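Local atomic coordinates of NADH dehydrogenase, putative (Plasmodium falciparum, PDB entry 5JWC), a protein that probably transfers electrons from NADH through a bound FAD to ubiquinone, as a type II NADH dehydrogenase of the malaria parasite. Residues N356-I361 with S377-T382; E370-K375 with Q404-Y409. All coordinates share one frame; numbering follows the deposited sequence.

Interactions 1 and 2 both belong to the PfNDH2 helical insertion domain, and their segments interleave along the chain. Interaction 1 pairs helix 355-361 with helix 376-380, interaction 2 helix 369-374 with helix 403-416, so they share no helix. Their centres are 10 Å apart, each more than 30 Å from the centre of the chain. Interaction 1 is partly buried: Ile358 and Leu379 are buried, Ile361 partly exposed, and a glutamate exposed. Interaction 2 involves three buried residues, a leucine meeting the edges of two aromatic rings. The contacts touch directly: Leu379 CD1 lies 4.0 Å from Leu372 CD1, and Ile358 CG2 lies 3.9 Å from Phe406 CE2. No hydrogen bond crosses either contact.

Interaction 1. Residues N356-I361 with S377-T382; sequences NEIIKI and SELTKT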
loop_
_atom_site.group_PDB
_atom_site.type_symbol
_atom_site.label_atom_id
_atom_site.label_comp_id
_atom_site.label_asym_id
_atom_site.label_seq_id
_atom_site.Cartn_x
_atom_site.Cartn_y
_atom_site.Cartn_z
ATOM N N ASN A 356 51.000 6.419 32.214
ATOM C CA ASN A 356 51.391 6.417 33.623
ATOM C C ASN A 356 50.259 6.093 34.574
ATOM O O ASN A 356 50.454 5.371 35.559
ATOM C CB ASN A 356 52.007 7.755 34.004
ATOM C CG ASN A 356 53.256 8.051 33.205
ATOM O OD1 ASN A 356 54.066 7.155 32.949
ATOM N ND2 ASN A 356 53.422 9.308 32.805
ATOM N N GLU A 357 49.073 6.612 34.283
ATOM C CA GLU A 357 47.914 6.306 35.117
ATOM C C GLU A 357 47.607 4.819 35.103
ATOM O O GLU A 357 47.292 4.221 36.132
ATOM C CB GLU A 357 46.697 7.094 34.649
ATOM C CG GLU A 357 46.851 8.579 34.836
ATOM C CD GLU A 357 45.758 9.361 34.147
ATOM O OE1 GLU A 357 44.568 9.100 34.436
ATOM O OE2 GLU A 357 46.093 10.236 33.316
ATOM N N ILE A 358 47.680 4.223 33.917
ATOM C CA ILE A 358 47.390 2.803 33.779
ATOM C C ILE A 358 48.453 1.965 34.486
ATOM O O ILE A 358 48.137 0.985 35.154
ATOM C CB ILE A 358 47.264 2.407 32.299
ATOM C CG1 ILE A 358 45.992 3.038 31.724
ATOM C CG2 ILE A 358 47.190 0.897 32.149
ATOM C CD1 ILE A 358 45.920 3.003 30.241
ATOM N N ILE A 359 49.713 2.350 34.337
ATOM C CA ILE A 359 50.801 1.659 35.035
ATOM C C ILE A 359 50.546 1.589 36.545
ATOM O O ILE A 359 50.637 0.518 37.142
ATOM C CB ILE A 359 52.157 2.331 34.753
ATOM C CG1 ILE A 359 52.587 2.020 33.317
ATOM C CG2 ILE A 359 53.224 1.831 35.724
ATOM C CD1 ILE A 359 53.637 2.948 32.764
ATOM N N LYS A 360 50.208 2.726 37.151
ATOM C CA LYS A 360 49.880 2.770 38.582
ATOM C C LYS A 360 48.732 1.825 38.932
ATOM O O LYS A 360 48.787 1.131 39.941
ATOM C CB LYS A 360 49.539 4.200 39.004
ATOM C CG LYS A 360 50.668 5.194 38.760
ATOM C CD LYS A 360 50.383 6.551 39.392
ATOM C CE LYS A 360 51.249 7.634 38.744
ATOM N NZ LYS A 360 50.929 8.991 39.274
ATOM N N ILE A 361 47.695 1.805 38.099
ATOM C CA ILE A 361 46.542 0.929 38.306
ATOM C C ILE A 361 46.929 -0.561 38.337
ATOM O O ILE A 361 46.372 -1.353 39.103
ATOM C CB ILE A 361 45.478 1.167 37.202
ATOM C CG1 ILE A 361 44.867 2.562 37.348
ATOM C CG2 ILE A 361 44.382 0.114 37.253
ATOM C CD1 ILE A 361 43.913 2.918 36.236
ATOM N N SER A 377 38.473 -5.728 33.255
ATOM C CA SER A 377 37.106 -5.387 33.652
ATOM C C SER A 377 36.971 -3.924 34.062
ATOM O O SER A 377 36.053 -3.238 33.627
ATOM C CB SER A 377 36.622 -6.273 34.801
ATOM O OG SER A 377 37.053 -5.753 36.049
ATOM N N GLU A 378 37.867 -3.455 34.925
ATOM C CA GLU A 378 37.794 -2.090 35.429
ATOM C C GLU A 378 38.132 -1.048 34.366
ATOM O O GLU A 378 37.461 -0.016 34.262
ATOM C CB GLU A 378 38.711 -1.916 36.642
ATOM C CG GLU A 378 38.899 -0.467 37.069
ATOM C CD GLU A 378 39.843 -0.290 38.257
ATOM O OE1 GLU A 378 40.944 -0.889 38.259
ATOM O OE2 GLU A 378 39.476 0.462 39.186
ATOM N N LEU A 379 39.166 -1.304 33.574
ATOM C CA LEU A 379 39.641 -0.278 32.660
ATOM C C LEU A 379 38.758 -0.196 31.419
ATOM O O LEU A 379 38.722 0.825 30.732
ATOM C CB LEU A 379 41.089 -0.570 32.259
ATOM C CG LEU A 379 42.170 -0.273 33.306
ATOM C CD1 LEU A 379 43.522 -0.802 32.839
ATOM C CD2 LEU A 379 42.236 1.223 33.588
ATOM N N THR A 380 38.018 -1.263 31.151
ATOM C CA THR A 380 37.125 -1.277 29.998
ATOM C C THR A 380 35.953 -0.301 30.194
ATOM O O THR A 380 35.389 0.201 29.228
ATOM C CB THR A 380 36.625 -2.716 29.727
ATOM O OG1 THR A 380 36.149 -2.840 28.385
ATOM C CG2 THR A 380 35.529 -3.102 30.674
ATOM N N LYS A 381 35.635 0.024 31.446
ATOM C CA LYS A 381 34.612 1.036 31.724
ATOM C C LYS A 381 35.052 2.406 31.213
ATOM O O LYS A 381 34.219 3.253 30.898
ATOM C CB LYS A 381 34.269 1.076 33.224
ATOM C CG LYS A 381 33.494 -0.176 33.677
ATOM C CD LYS A 381 33.327 -0.262 35.196
ATOM C CE LYS A 381 34.650 -0.474 35.913
ATOM N NZ LYS A 381 34.489 -0.811 37.359
ATOM N N THR A 382 36.361 2.605 31.091
ATOM C CA THR A 382 36.911 3.831 30.532
ATOM C C THR A 382 37.368 3.672 29.085
ATOM O O THR A 382 37.177 4.567 28.259
ATOM C CB THR A 382 38.121 4.333 31.364
ATOM O OG1 THR A 382 37.706 4.621 32.705
ATOM C CG2 THR A 382 38.704 5.567 30.746
#
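Leu379 reaches Ile361 and Ile358 with one methyl each, and this forked approach defines the contact, a small helix-helix packing within the PfNDH2 helical insertion domain. The tighter branch is Leu379 CD2, 3.6 Å from Ile361 CD1, where the two side chains lie alongside one another and point opposite ways. On the other branch Leu379 CD1 meets Ile358 CG2 at 4.1 Å, the chains running at a slant to one another. Leu379 holds its CG beside the backbone N and anti to the carbonyl carbon (chi1 -75°), and from there its two methyls diverge toward successive turns of helix 355-361. The isoleucines share one rotamer, but different branches touch: the short CG2 arm of Ile358, and for Ile361 the end of the long arm. Ile361 has a second neighbour, because Ile361 CG2 packs 3.7 Å from Glu378 OE1; Glu378 is exposed, so its carboxylate borders an otherwise apolar contact. The burial is modest, 165 Å² over both sides, and the nearest CA atoms, those of Ile358 and Leu379, are 8.4 Å apart. Leu379 also packs on Leu386, while Ile358 touches Leu410, so that helix 355-361 meets both helix 376-380 and helix 403-416.

Interaction 2. Residues E370-K375 with Q404-Y409; sequences EALKLK and QQFHDY
The apolar contacts centre on Leu372, whose two methyls each address a different aromatic ring. Leu372 CD2 comes to 4.1 Å from Tyr409 CE2, and Leu372 CD1 lies 4.4 Å from Phe406 CZ. In both cases the methyl sits at the ring edge, near the ring plane, so neither pair is a CH-pi contact over a face. Leu372 places CG anti to the backbone N (chi1 -180°), directing the fork toward helix 403-416; the nearest CA atoms, those of Leu372 and Phe406, are 9.9 Å apart. Together the segments bury 107 Å².

The polar interactions lie outside this apolar meeting. Tyr409 OH is hydrogen-bonded to Asn396 O and to Trp391 NE1, two bonds that satisfy the hydroxyl of a buried ring and help fix its position beside Leu372. Within segment 404-409, Gln404 NE2 donates to Asp408 OD1 over 3.2 Å, a bent bond (139° at the hydrogen) between residues one helical turn apart. The acceptor lies close to the amide plane, but the nitrogen approaches from above the carboxylate plane. Lys373 NZ forms a salt bridge with Glu394.

Leu372 also packs on Leu410 and Ile413 farther along helix 403-416, while Phe406 touches Thr355 and Ile359; within the helical insertion domain, helix 403-416 thus packs against both helix 369-374 and helix 355-361.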
loop_
_atom_site.group_PDB
_atom_site.type_symbol
_atom_site.label_atom_id
_atom_site.label_comp_id
_atom_site.label_asym_id
_atom_site.label_seq_id
_atom_site.Cartn_x
_atom_site.Cartn_y
_atom_site.Cartn_z
ATOM N N GLU A 370 49.461 -9.776 30.499
ATOM C CA GLU A 370 48.588 -10.513 31.400
ATOM C C GLU A 370 48.173 -9.648 32.582
ATOM O O GLU A 370 47.052 -9.761 33.084
ATOM C CB GLU A 370 49.263 -11.787 31.899
ATOM C CG GLU A 370 48.279 -12.772 32.496
ATOM C CD GLU A 370 47.204 -13.184 31.501
ATOM O OE1 GLU A 370 46.048 -13.381 31.936
ATOM O OE2 GLU A 370 47.510 -13.300 30.287
ATOM N N ALA A 371 49.083 -8.788 33.023
ATOM C CA ALA A 371 48.786 -7.843 34.090
ATOM C C ALA A 371 47.681 -6.888 33.634
ATOM O O ALA A 371 46.733 -6.635 34.370
ATOM C CB ALA A 371 50.036 -7.077 34.495
ATOM N N LEU A 372 47.817 -6.359 32.421
ATOM C CA LEU A 372 46.798 -5.489 31.844
ATOM C C LEU A 372 45.459 -6.223 31.758
ATOM O O LEU A 372 44.425 -5.679 32.128
ATOM C CB LEU A 372 47.223 -4.997 30.465
ATOM C CG LEU A 372 46.286 -4.062 29.700
ATOM C CD1 LEU A 372 46.042 -2.757 30.467
ATOM C CD2 LEU A 372 46.844 -3.776 28.307
ATOM N N LYS A 373 45.480 -7.468 31.293
ATOM C CA LYS A 373 44.240 -8.223 31.134
ATOM C C LYS A 373 43.566 -8.491 32.477
ATOM O O LYS A 373 42.354 -8.692 32.539
ATOM C CB LYS A 373 44.494 -9.543 30.400
ATOM C CG LYS A 373 43.230 -10.193 29.875
ATOM C CD LYS A 373 43.469 -11.633 29.442
ATOM C CE LYS A 373 42.174 -12.258 28.935
ATOM N NZ LYS A 373 42.332 -13.704 28.587
ATOM N N LEU A 374 44.350 -8.489 33.550
ATOM C CA LEU A 374 43.797 -8.697 34.880
ATOM C C LEU A 374 42.978 -7.495 35.365
ATOM O O LEU A 374 42.078 -7.662 36.175
ATOM C CB LEU A 374 44.919 -9.020 35.876
ATOM C CG LEU A 374 45.351 -10.494 35.873
ATOM C CD1 LEU A 374 46.575 -10.740 36.748
ATOM C CD2 LEU A 374 44.199 -11.371 36.334
ATOM N N LYS A 375 43.269 -6.295 34.864
ATOM C CA LYS A 375 42.493 -5.102 35.233
ATOM C C LYS A 375 41.531 -4.714 34.117
ATOM O O LYS A 375 40.995 -3.596 34.076
ATOM C CB LYS A 375 43.415 -3.920 35.550
ATOM C CG LYS A 375 44.319 -4.132 36.767
ATOM C CD LYS A 375 43.491 -4.414 38.015
ATOM C CE LYS A 375 44.374 -4.758 39.199
ATOM N NZ LYS A 375 44.689 -6.215 39.241
ATOM N N GLN A 404 58.229 2.694 28.307
ATOM C CA GLN A 404 58.121 3.100 26.906
ATOM C C GLN A 404 57.528 1.988 26.013
ATOM O O GLN A 404 56.741 2.256 25.100
ATOM C CB GLN A 404 59.490 3.512 26.366
ATOM C CG GLN A 404 59.465 3.966 24.920
ATOM C CD GLN A 404 58.630 5.218 24.718
ATOM O OE1 GLN A 404 58.828 6.224 25.405
ATOM N NE2 GLN A 404 57.679 5.159 23.781
ATOM N N GLN A 405 57.917 0.747 26.284
ATOM C CA GLN A 405 57.421 -0.393 25.525
ATOM C C GLN A 405 55.935 -0.588 25.807
ATOM O O GLN A 405 55.164 -0.940 24.917
ATOM C CB GLN A 405 58.201 -1.664 25.878
ATOM C CG GLN A 405 59.652 -1.657 25.392
ATOM C CD GLN A 405 60.449 -2.839 25.919
ATOM O OE1 GLN A 405 60.030 -3.537 26.856
ATOM N NE2 GLN A 405 61.597 -3.078 25.310
ATOM N N PHE A 406 55.552 -0.363 27.060
ATOM C CA PHE A 406 54.161 -0.465 27.471
ATOM C C PHE A 406 53.329 0.595 26.757
ATOM O O PHE A 406 52.246 0.316 26.243
ATOM C CB PHE A 406 54.033 -0.319 28.985
ATOM C CG PHE A 406 52.671 -0.650 29.502
ATOM C CD1 PHE A 406 52.174 -1.939 29.394
ATOM C CD2 PHE A 406 51.875 0.327 30.078
ATOM C CE1 PHE A 406 50.914 -2.254 29.858
ATOM C CE2 PHE A 406 50.614 0.015 30.549
ATOM C CZ PHE A 406 50.132 -1.273 30.442
ATOM N N HIS A 407 53.868 1.809 26.724
ATOM C CA HIS A 407 53.285 2.910 25.981
ATOM C C HIS A 407 53.029 2.493 24.528
ATOM O O HIS A 407 51.933 2.690 23.994
ATOM C CB HIS A 407 54.212 4.124 26.055
ATOM C CG HIS A 407 53.838 5.240 25.131
ATOM N ND1 HIS A 407 53.011 6.276 25.514
ATOM C CD2 HIS A 407 54.163 5.475 23.837
ATOM C CE1 HIS A 407 52.860 7.113 24.503
ATOM N NE2 HIS A 407 53.546 6.650 23.472
ATOM N N ASP A 408 54.038 1.906 23.892
ATOM C CA ASP A 408 53.901 1.475 22.503
ATOM C C ASP A 408 52.846 0.377 22.340
ATOM O O ASP A 408 52.141 0.334 21.336
ATOM C CB ASP A 408 55.242 0.983 21.957
ATOM C CG ASP A 408 56.256 2.101 21.806
ATOM O OD1 ASP A 408 55.867 3.290 21.862
ATOM O OD2 ASP A 408 57.442 1.782 21.605
ATOM N N TYR A 409 52.757 -0.506 23.324
ATOM C CA TYR A 409 51.773 -1.575 23.330
ATOM C C TYR A 409 50.360 -0.998 23.428
ATOM O O TYR A 409 49.472 -1.398 22.682
ATOM C CB TYR A 409 52.023 -2.531 24.491
ATOM C CG TYR A 409 51.139 -3.767 24.485
ATOM C CD1 TYR A 409 51.191 -4.679 23.432
ATOM C CD2 TYR A 409 50.287 -4.046 25.548
ATOM C CE1 TYR A 409 50.404 -5.831 23.433
ATOM C CE2 TYR A 409 49.493 -5.190 25.558
ATOM C CZ TYR A 409 49.552 -6.079 24.498
ATOM O OH TYR A 409 48.756 -7.219 24.507
#